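Local atomic coordinates of nitronate monooxygenase family protein (Pseudomonas aeruginosa, PDB entry 4QIT), a protein that catalyses the FMN- and oxygen-dependent oxidative denitrification of alkyl nitronates, with the toxin propionate 3-nitronate as its best substrate. Residues R157-A162 with A176-A181; E167-E172 with A212-L217. The protein carries 1 engineered substitution. One frame throughout, in Å; residues are numbered along the deposited sequence.

Interaction 1 (R157-A162 with A176-A181); sequences RVLVCA and ADAVVA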
ATOM      1  N   ARG A 157     -10.143 -23.931 -14.794  1.00 15.41           N
ATOM      2  CA  ARG A 157      -9.479 -22.636 -14.943  1.00 14.80           C
ATOM      3  C   ARG A 157      -8.487 -22.451 -13.799  1.00 14.44           C
ATOM      4  O   ARG A 157      -8.820 -22.731 -12.651  1.00 16.73           O
ATOM      5  CB  ARG A 157     -10.491 -21.488 -14.922  1.00 15.76           C
ATOM      6  CG  ARG A 157     -11.610 -21.612 -15.943  1.00 15.87           C
ATOM      7  CD  ARG A 157     -11.077 -21.685 -17.354  1.00 20.64           C
ATOM      8  NE  ARG A 157     -12.160 -21.571 -18.326  1.00 21.88           N
ATOM      9  CZ  ARG A 157     -12.064 -21.941 -19.598  1.00 25.81           C
ATOM     10  NH1 ARG A 157     -10.936 -22.466 -20.057  1.00 28.61           N
ATOM     11  NH2 ARG A 157     -13.101 -21.789 -20.411  1.00 25.41           N
ATOM     12  N   VAL A 158      -7.280 -21.981 -14.110  1.00 12.18           N
ATOM     13  CA  VAL A 158      -6.222 -21.871 -13.101  1.00 12.74           C
ATOM     14  C   VAL A 158      -5.854 -20.417 -12.818  1.00 13.65           C
ATOM     15  O   VAL A 158      -5.502 -19.657 -13.733  1.00 13.37           O
ATOM     16  CB  VAL A 158      -4.950 -22.638 -13.517  1.00 13.32           C
ATOM     17  CG1 VAL A 158      -3.826 -22.418 -12.496  1.00 13.07           C
ATOM     18  CG2 VAL A 158      -5.253 -24.133 -13.673  1.00 14.37           C
ATOM     19  N   LEU A 159      -5.941 -20.033 -11.544  1.00 11.78           N
ATOM     20  CA  LEU A 159      -5.558 -18.687 -11.119  1.00 11.21           C
ATOM     21  C   LEU A 159      -4.329 -18.777 -10.221  1.00 10.68           C
ATOM     22  O   LEU A 159      -4.182 -19.737  -9.461  1.00 11.53           O
ATOM     23  CB  LEU A 159      -6.678 -18.019 -10.319  1.00 11.65           C
ATOM     24  CG  LEU A 159      -8.110 -17.949 -10.857  1.00 18.34           C
ATOM     25  CD1 LEU A 159      -8.830 -16.761 -10.231  1.00 20.90           C
ATOM     26  CD2 LEU A 159      -8.176 -17.874 -12.362  1.00 24.10           C
ATOM     27  N   VAL A 160      -3.459 -17.771 -10.289  1.00 10.55           N
ATOM     28  CA  VAL A 160      -2.338 -17.678  -9.357  1.00 11.32           C
ATOM     29  C   VAL A 160      -2.210 -16.249  -8.847  1.00  8.24           C
ATOM     30  O   VAL A 160      -2.332 -15.295  -9.615  1.00 10.52           O
ATOM     31  CB  VAL A 160      -0.993 -18.113 -10.008  1.00 12.48           C
ATOM     32  CG1 VAL A 160       0.130 -18.118  -8.966  1.00 11.91           C
ATOM     33  CG2 VAL A 160      -1.100 -19.492 -10.641  1.00 13.77           C
ATOM     34  N   CYS A 161      -1.977 -16.100  -7.548  1.00 10.68           N
ATOM     35  CA  CYS A 161      -1.768 -14.789  -6.956  1.00 11.11           C
ATOM     36  C   CYS A 161      -0.353 -14.265  -7.216  1.00 10.66           C
ATOM     37  O   CYS A 161       0.630 -15.026  -7.158  1.00 11.57           O
ATOM     38  CB  CYS A 161      -2.005 -14.889  -5.454  1.00 10.46           C
ATOM     39  SG  CYS A 161      -1.759 -13.361  -4.570  1.00 13.67           S
ATOM     40  N   ALA A 162      -0.246 -12.974  -7.515  1.00  9.16           N
ATOM     41  CA  ALA A 162       1.057 -12.315  -7.643  1.00 10.30           C
ATOM     42  C   ALA A 162       1.008 -10.959  -6.959  1.00  9.74           C
ATOM     43  O   ALA A 162      -0.054 -10.321  -6.929  1.00 10.26           O
ATOM     44  CB  ALA A 162       1.431 -12.150  -9.103  1.00 11.42           C
ATOM     45  N   ALA A 176      -1.090 -19.888 -16.546  1.00 17.33           N
ATOM     46  CA  ALA A 176      -2.362 -19.679 -15.850  1.00 15.64           C
ATOM     47  C   ALA A 176      -3.385 -18.924 -16.699  1.00 15.28           C
ATOM     48  O   ALA A 176      -3.021 -18.181 -17.620  1.00 17.67           O
ATOM     49  CB  ALA A 176      -2.130 -18.946 -14.524  1.00 14.53           C
ATOM     50  N   ASP A 177      -4.661 -19.107 -16.374  1.00 12.28           N
ATOM     51  CA  ASP A 177      -5.744 -18.400 -17.048  1.00 14.26           C
ATOM     52  C   ASP A 177      -5.934 -16.962 -16.559  1.00 14.24           C
ATOM     53  O   ASP A 177      -6.459 -16.127 -17.286  1.00 15.87           O
ATOM     54  CB  ASP A 177      -7.050 -19.171 -16.876  1.00 16.38           C
ATOM     55  CG  ASP A 177      -7.006 -20.545 -17.521  1.00 19.81           C
ATOM     56  OD1 ASP A 177      -7.149 -20.614 -18.758  1.00 21.05           O
ATOM     57  OD2 ASP A 177      -6.830 -21.553 -16.803  1.00 16.75           O
ATOM     58  N   ALA A 178      -5.532 -16.690 -15.318  1.00 15.36           N
ATOM     59  CA  ALA A 178      -5.663 -15.348 -14.762  1.00 14.28           C
ATOM     60  C   ALA A 178      -4.706 -15.139 -13.598  1.00 12.36           C
ATOM     61  O   ALA A 178      -4.289 -16.096 -12.951  1.00 12.22           O
ATOM     62  CB  ALA A 178      -7.103 -15.080 -14.325  1.00 16.61           C
ATOM     63  N   VAL A 179      -4.370 -13.875 -13.356  1.00 10.82           N
ATOM     64  CA  VAL A 179      -3.514 -13.502 -12.237  1.00 10.55           C
ATOM     65  C   VAL A 179      -4.362 -12.748 -11.217  1.00 10.67           C
ATOM     66  O   VAL A 179      -5.157 -11.868 -11.573  1.00 10.51           O
ATOM     67  CB  VAL A 179      -2.285 -12.666 -12.698  1.00 10.74           C
ATOM     68  CG1 VAL A 179      -2.714 -11.343 -13.351  1.00 12.12           C
ATOM     69  CG2 VAL A 179      -1.341 -12.405 -11.523  1.00 11.39           C
ATOM     70  N   VAL A 180      -4.222 -13.135  -9.954  1.00 10.27           N
ATOM     71  CA  VAL A 180      -4.864 -12.403  -8.864  1.00 10.25           C
ATOM     72  C   VAL A 180      -3.836 -11.428  -8.315  1.00 10.62           C
ATOM     73  O   VAL A 180      -2.850 -11.823  -7.682  1.00 11.93           O
ATOM     74  CB  VAL A 180      -5.352 -13.336  -7.757  1.00  9.79           C
ATOM     75  CG1 VAL A 180      -5.993 -12.529  -6.635  1.00 13.00           C
ATOM     76  CG2 VAL A 180      -6.345 -14.368  -8.313  1.00 11.32           C
ATOM     77  N   ALA A 181      -4.056 -10.152  -8.589  1.00  8.28           N
ATOM     78  CA  ALA A 181      -3.130  -9.102  -8.202  1.00  9.44           C
ATOM     79  C   ALA A 181      -3.414  -8.710  -6.767  1.00  9.55           C
ATOM     80  O   ALA A 181      -4.396  -8.013  -6.501  1.00  9.31           O
ATOM     81  CB  ALA A 181      -3.305  -7.916  -9.111  1.00 10.34           C
TER
HETATM   82  O   HOH W   1      -8.491 -23.566 -18.698  1.00 27.95           O

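Interaction 2 (E167-E172 with A212-L217); sequences EAALVE and AARGSL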
ATOM      1  N   GLU A 167       6.421 -11.240 -10.391  1.00 11.15           N
ATOM      2  CA  GLU A 167       5.678 -12.445 -10.054  1.00 12.97           C
ATOM      3  C   GLU A 167       4.594 -12.725 -11.093  1.00 12.65           C
ATOM      4  O   GLU A 167       4.337 -13.882 -11.428  1.00 12.24           O
ATOM      5  CB  GLU A 167       5.112 -12.356  -8.628  1.00 10.52           C
ATOM      6  CG  GLU A 167       6.213 -12.489  -7.570  1.00 12.40           C
ATOM      7  CD  GLU A 167       5.748 -12.153  -6.164  1.00 12.13           C
ATOM      8  OE1 GLU A 167       4.574 -11.743  -5.995  1.00 12.14           O
ATOM      9  OE2 GLU A 167       6.563 -12.286  -5.223  1.00 12.66           O
ATOM     10  N   ALA A 168       3.979 -11.669 -11.617  1.00 12.68           N
ATOM     11  CA  ALA A 168       2.966 -11.825 -12.657  1.00 11.86           C
ATOM     12  C   ALA A 168       3.564 -12.450 -13.922  1.00 14.38           C
ATOM     13  O   ALA A 168       2.900 -13.241 -14.590  1.00 15.20           O
ATOM     14  CB  ALA A 168       2.321 -10.492 -12.975  1.00 14.93           C
ATOM     15  N   ALA A 169       4.815 -12.111 -14.233  1.00 14.85           N
ATOM     16  CA  ALA A 169       5.498 -12.708 -15.385  1.00 17.75           C
ATOM     17  C   ALA A 169       5.667 -14.215 -15.207  1.00 16.50           C
ATOM     18  O   ALA A 169       5.564 -14.985 -16.168  1.00 17.84           O
ATOM     19  CB  ALA A 169       6.843 -12.039 -15.611  1.00 16.28           C
ATOM     20  N   LEU A 170       5.925 -14.635 -13.973  1.00 15.02           N
ATOM     21  CA  LEU A 170       6.064 -16.056 -13.667  1.00 15.17           C
ATOM     22  C   LEU A 170       4.713 -16.765 -13.766  1.00 16.24           C
ATOM     23  O   LEU A 170       4.637 -17.922 -14.190  1.00 17.25           O
ATOM     24  CB  LEU A 170       6.697 -16.255 -12.282  1.00 16.30           C
ATOM     25  CG  LEU A 170       8.116 -15.703 -12.116  1.00 15.16           C
ATOM     26  CD1 LEU A 170       8.622 -15.824 -10.676  1.00 18.07           C
ATOM     27  CD2 LEU A 170       9.065 -16.417 -13.070  1.00 19.56           C
ATOM     28  N   VAL A 171       3.642 -16.072 -13.388  1.00 15.33           N
ATOM     29  CA  VAL A 171       2.309 -16.637 -13.527  1.00 15.96           C
ATOM     30  C   VAL A 171       1.983 -16.844 -15.000  1.00 16.96           C
ATOM     31  O   VAL A 171       1.406 -17.871 -15.382  1.00 17.25           O
ATOM     32  CB  VAL A 171       1.257 -15.738 -12.851  1.00 14.25           C
ATOM     33  CG1 VAL A 171      -0.169 -16.178 -13.208  1.00 14.18           C
ATOM     34  CG2 VAL A 171       1.466 -15.771 -11.356  1.00 14.86           C
ATOM     35  N   GLU A 172       2.365 -15.871 -15.823  1.00 17.43           N
ATOM     36  CA  GLU A 172       2.162 -15.968 -17.262  1.00 19.57           C
ATOM     37  C   GLU A 172       2.936 -17.150 -17.823  1.00 20.11           C
ATOM     38  O   GLU A 172       2.397 -17.926 -18.612  1.00 20.71           O
ATOM     39  CB  GLU A 172       2.588 -14.676 -17.967  1.00 21.22           C
ATOM     40  CG  GLU A 172       1.695 -13.489 -17.671  1.00 24.05           C
ATOM     41  CD  GLU A 172       2.283 -12.176 -18.155  1.00 27.89           C
ATOM     42  OE1 GLU A 172       1.648 -11.123 -17.924  1.00 29.46           O
ATOM     43  OE2 GLU A 172       3.381 -12.193 -18.761  1.00 31.97           O
ATOM     44  N   ALA A 212      -2.570  -4.672 -15.569  1.00 13.17           N
ATOM     45  CA  ALA A 212      -3.531  -4.510 -16.661  1.00 13.49           C
ATOM     46  C   ALA A 212      -2.861  -3.856 -17.867  1.00 18.43           C
ATOM     47  O   ALA A 212      -3.136  -4.215 -19.016  1.00 19.50           O
ATOM     48  CB  ALA A 212      -4.738  -3.691 -16.209  1.00 12.45           C
ATOM     49  N   ALA A 213      -1.973  -2.904 -17.609  1.00 17.19           N
ATOM     50  CA  ALA A 213      -1.240  -2.238 -18.681  1.00 21.15           C
ATOM     51  C   ALA A 213      -0.370  -3.218 -19.474  1.00 28.63           C
ATOM     52  O   ALA A 213       0.119  -2.881 -20.553  1.00 27.70           O
ATOM     53  CB  ALA A 213      -0.394  -1.113 -18.119  1.00 23.36           C
ATOM     54  N   ARG A 214      -0.188  -4.427 -18.939  1.00 26.30           N
ATOM     55  CA  ARG A 214       0.586  -5.474 -19.606  1.00 29.55           C
ATOM     56  C   ARG A 214      -0.206  -6.191 -20.706  1.00 31.62           C
ATOM     57  O   ARG A 214       0.375  -6.902 -21.532  1.00 36.66           O
ATOM     58  CB  ARG A 214       1.102  -6.486 -18.581  1.00 25.62           C
ATOM     59  CG  ARG A 214       2.610  -6.498 -18.463  1.00 36.88           C
ATOM     60  CD  ARG A 214       3.077  -7.245 -17.226  1.00 41.67           C
ATOM     61  NE  ARG A 214       4.518  -7.486 -17.269  1.00 38.40           N
ATOM     62  CZ  ARG A 214       5.076  -8.680 -17.110  1.00 37.90           C
ATOM     63  NH1 ARG A 214       4.315  -9.737 -16.876  1.00 37.62           N
ATOM     64  NH2 ARG A 214       6.396  -8.815 -17.175  1.00 41.86           N
ATOM     65  N   GLY A 215      -1.525  -6.009 -20.703  1.00 33.22           N
ATOM     66  CA  GLY A 215      -2.389  -6.509 -21.763  1.00 31.48           C
ATOM     67  C   GLY A 215      -2.311  -8.002 -22.034  1.00 35.72           C
ATOM     68  O   GLY A 215      -2.614  -8.454 -23.142  1.00 36.63           O
ATOM     69  N   SER A 216      -1.898  -8.767 -21.029  1.00 30.76           N
ATOM     70  CA  SER A 216      -1.773 -10.214 -21.171  1.00 30.77           C
ATOM     71  C   SER A 216      -2.912 -10.940 -20.466  1.00 27.82           C
ATOM     72  O   SER A 216      -4.015 -11.055 -21.008  1.00 30.58           O
ATOM     73  CB  SER A 216      -0.430 -10.686 -20.625  1.00 29.97           C
ATOM     74  OG  SER A 216      -0.119 -10.016 -19.418  1.00 30.47           O
ATOM     75  N   LEU A 217      -2.643 -11.420 -19.255  1.00 24.15           N
ATOM     76  CA  LEU A 217      -3.643 -12.155 -18.488  1.00 19.65           C
ATOM     77  C   LEU A 217      -4.717 -11.246 -17.916  1.00 15.86           C
ATOM     78  O   LEU A 217      -4.434 -10.104 -17.535  1.00 17.40           O
ATOM     79  CB  LEU A 217      -2.994 -12.923 -17.334  1.00 19.61           C
ATOM     80  CG  LEU A 217      -2.103 -14.102 -17.711  1.00 22.52           C
ATOM     81  CD1 LEU A 217      -1.689 -14.876 -16.473  1.00 21.38           C
ATOM     82  CD2 LEU A 217      -2.820 -15.005 -18.684  1.00 23.41           C
TER

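Interaction 1 (R157-A162 with A176-A181)
V160 and V180 lie at the middle of a parallel pairing between adjacent strands of a beta-alpha-beta crossover, part of the TIM barrel: strand 157-162, helix 165-173 and strand 178-182 follow one another in the chain, and the two strands meet side by side. The strand-to-strand backbone bonds are shorter toward the C-terminal ends, where V180 N donates to V160 O at 2.9 Å and V180 O accepts A162 N at the same length. Nearer the start V160 N reaches A178 O at 3.3 Å, the bond from A178 N to V158 O is weak, and bonds from D177 take over.

Side chains alternate between the two faces. On one, L159 and V180 cross obliquely, with L159 CD1 3.9 Å from V180 CG2, while L159 CD2 settles on A178 CB at 3.6 Å. On the other, A162 CB meets V179 CG2, the branch anti to the backbone N, and V160 CG2 approaches A176 CB; V171 of helix 165-173 packs over V160, A176 and V179.

The partly exposed end is polar. Its anchor is D177, whose CG stands anti to its carbonyl carbon (chi1 -63°); OD2 takes V158 N on its anti side, 2.8 Å away and nearly straight at 168°. In return V158 O accepts D177 N, so one residue grips both polar backbone atoms of V158. R157 forms no salt bridge here: its NH1 donates to a water that may also donate to D177 OD2, while NE binds L14 O. With V158 N and Q152 NE2 donating to that oxygen and the water possibly adding a third bond, the charged carboxylate would probably be favoured; it takes the place of a backbone acceptor for V158 N at the end of the strand pairing.

Interaction 2 (E167-E172 with A212-L217)
E172 and L217 mark the nearest approach of the two backbones, their CA atoms 7.1 Å apart, where helical residues 167-172 face a segment that makes a type I beta turn from A212 to G215 and leaves helical geometry at G215 with positive phi. The polar part of the contact converges on E172, whose chain runs extended beyond CG. Its OE1 accepts the S216 hydroxyl at 2.6 Å, the OG coming from above the carboxylate plane, 53° out of it. From the same segment R214 adds a salt bridge, NH1 to OE1 at 3.2 Å, although that hydrogen bond is weak and bent to 125°; the guanidinium and carboxylate planes differ by 25°. Beyond the charge, R214 lays its NH2 against A169 CB (3.6 Å), and A169 CA lies at the guanidinium edge. The apolar part is inward: the E172 and L217 side chains run past each other in opposite directions, with CG of each 3.8 Å apart, and L217 CD1 touches V171 CG1 at 3.8 Å. The contact thus ties helix 165-173 to the loop that leads from helix 204-212 into strand 219-222, with A213 packing on L338 of the second subunit.

Interactions 1 and 2 share helix 165-173, which connects the two strands of interaction 1 and supplies one side of interaction 2; their centres are 9 Å apart. V171 packs between them: its CG2 lies 3.6 Å from V160 CG1, and its CG1 the same distance from A176 CB. L217 joins in, with CD2 3.4 Å from A176 O. The strand pair is the layer nearer the cofactor, in keeping with a TIM barrel: the C161 side chain is about 6 Å from the bound FMN and about 10 Å from nitroethane, whereas that of V171 is about 12 Å from FMN. Interaction 2 thus belongs to the outer, helical layer.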